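Local coordinates for 16L protein (Yaba-like disease virus, PDB 6TQP) that probably inhibits apoptosis of the infected host cell as a poxviral Bcl-2-like protein of the M11L family, at residues K34-S37 with C38-K42. Residues are numbered along the deposited sequence; the frame is centred on the assembly and turned at random.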
loop_
_atom_site.group_PDB
_atom_site.type_symbol
_atom_site.label_atom_id
_atom_site.label_comp_id
_atom_site.label_asym_id
_atom_site.label_seq_id
_atom_site.Cartn_x
_atom_site.Cartn_y
_atom_site.Cartn_z
ATOM N N LYS A 34 6.825 -13.696 -10.194
ATOM C CA LYS A 34 7.943 -12.998 -10.806
ATOM C C LYS A 34 8.839 -12.488 -9.688
ATOM O O LYS A 34 8.344 -12.012 -8.661
ATOM C CB LYS A 34 7.453 -11.836 -11.694
ATOM C CG LYS A 34 8.550 -11.115 -12.468
ATOM C CD LYS A 34 7.980 -10.364 -13.669
ATOM C CE LYS A 34 9.060 -9.614 -14.441
ATOM N NZ LYS A 34 9.548 -8.400 -13.720
ATOM N N MET A 35 10.151 -12.614 -9.876
ATOM C CA MET A 35 11.106 -12.146 -8.885
ATOM C C MET A 35 11.496 -10.709 -9.212
ATOM O O MET A 35 11.015 -10.113 -10.178
ATOM C CB MET A 35 12.322 -13.074 -8.829
ATOM C CG MET A 35 11.990 -14.511 -8.388
ATOM S SD MET A 35 11.304 -14.616 -6.721
ATOM C CE MET A 35 12.706 -14.123 -5.710
ATOM N N LEU A 36 12.360 -10.127 -8.390
ATOM C CA LEU A 36 12.694 -8.718 -8.519
ATOM C C LEU A 36 14.106 -8.541 -9.064
ATOM O O LEU A 36 14.984 -9.389 -8.871
ATOM C CB LEU A 36 12.563 -7.993 -7.173
ATOM C CG LEU A 36 11.172 -8.013 -6.537
ATOM C CD1 LEU A 36 11.190 -7.285 -5.211
ATOM C CD2 LEU A 36 10.120 -7.409 -7.464
ATOM N N SER A 37 14.304 -7.417 -9.746
ATOM C CA SER A 37 15.629 -6.997 -10.151
ATOM C C SER A 37 16.436 -6.562 -8.935
ATOM O O SER A 37 15.917 -6.413 -7.831
ATOM C CB SER A 37 15.545 -5.827 -11.122
ATOM O OG SER A 37 14.995 -4.707 -10.443
ATOM N N CYS A 38 17.728 -6.324 -9.166
ATOM C CA CYS A 38 18.604 -5.827 -8.107
ATOM C C CYS A 38 18.080 -4.518 -7.536
ATOM O O CYS A 38 18.035 -4.320 -6.315
ATOM C CB CYS A 38 20.011 -5.628 -8.659
ATOM S SG CYS A 38 21.141 -4.887 -7.504
ATOM N N TYR A 39 17.681 -3.604 -8.416
ATOM C CA TYR A 39 17.221 -2.297 -7.961
ATOM C C TYR A 39 15.894 -2.420 -7.225
ATOM O O TYR A 39 15.700 -1.828 -6.156
ATOM C CB TYR A 39 17.100 -1.352 -9.152
ATOM C CG TYR A 39 16.636 0.028 -8.753
ATOM C CD1 TYR A 39 17.462 0.868 -8.015
ATOM C CD2 TYR A 39 15.379 0.484 -9.105
ATOM C CE1 TYR A 39 17.046 2.125 -7.650
ATOM C CE2 TYR A 39 14.959 1.744 -8.750
ATOM C CZ TYR A 39 15.795 2.555 -8.016
ATOM O OH TYR A 39 15.376 3.806 -7.649
ATOM N N GLU A 40 14.968 -3.205 -7.778
ATOM C CA GLU A 40 13.685 -3.404 -7.116
ATOM C C GLU A 40 13.871 -4.054 -5.751
ATOM O O GLU A 40 13.190 -3.692 -4.785
ATOM C CB GLU A 40 12.767 -4.251 -8.007
ATOM C CG GLU A 40 12.362 -3.565 -9.292
ATOM C CD GLU A 40 11.875 -4.530 -10.351
ATOM O OE1 GLU A 40 11.941 -5.770 -10.134
ATOM O OE2 GLU A 40 11.449 -4.039 -11.418
ATOM N N ASN A 41 14.807 -5.005 -5.643
ATOM C CA ASN A 41 15.025 -5.661 -4.362
ATOM C C ASN A 41 15.505 -4.665 -3.314
ATOM O O ASN A 41 15.139 -4.763 -2.136
ATOM C CB ASN A 41 16.023 -6.808 -4.529
ATOM C CG ASN A 41 16.208 -7.588 -3.263
ATOM O OD1 ASN A 41 15.296 -8.259 -2.803
ATOM N ND2 ASN A 41 17.395 -7.509 -2.692
ATOM N N LYS A 42 16.318 -3.689 -3.724
ATOM C CA LYS A 42 16.740 -2.651 -2.789
ATOM C C LYS A 42 15.540 -1.864 -2.282
ATOM O O LYS A 42 15.418 -1.600 -1.080
ATOM C CB LYS A 42 17.746 -1.717 -3.461
ATOM C CG LYS A 42 19.122 -2.333 -3.655
ATOM C CD LYS A 42 20.007 -1.424 -4.498
ATOM C CE LYS A 42 21.412 -1.989 -4.659
ATOM N NZ LYS A 42 22.158 -1.972 -3.364
#
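A capping box between Ser37 and Glu40 opens helix 38-68, with Ser37 at the N-cap position. Two reciprocal bonds define it. Glu40 N donates to Ser37 OG over 3.1 Å, with the N-H pointing nearly straight at the oxygen. In return, Ser37 N donates to Glu40 OE1 over 2.9 Å at a nearly linear 170°. The serine hydroxyl is delivered by a chi1 of 65°, which sets OG between its own backbone N and carbonyl carbon and turns it to the amide three residues on. On the return side the glutamate chain runs extended beyond CG, and its OE1 receives Ser37 N from above the carboxylate plane, 45° out of it, although the bond is straight at the N-H. The same geometry brings the methylene carbon Glu40 CG to 3.1 Å from Ser37 OG. In the helical bundle of this Bcl-2-like fold, the cap faces helix 12-27: Glu40 OE2 is hydrogen-bonded to Asn18 ND2, fixing the second carboxylate oxygen, while Leu36 rests on Phe22 and Glu40 also touches Val19. A regular helical bond follows the box, Asn41 N to Ser37 O at 2.8 Å. Just before the cap, Leu36 crosses the glutamate side chain at a slant, its CD2 3.6 Å from Glu40 OE1 and its CB 3.8 Å from Glu40 CB, which gives the carboxylate a hydrophobic neighbour from the preceding loop.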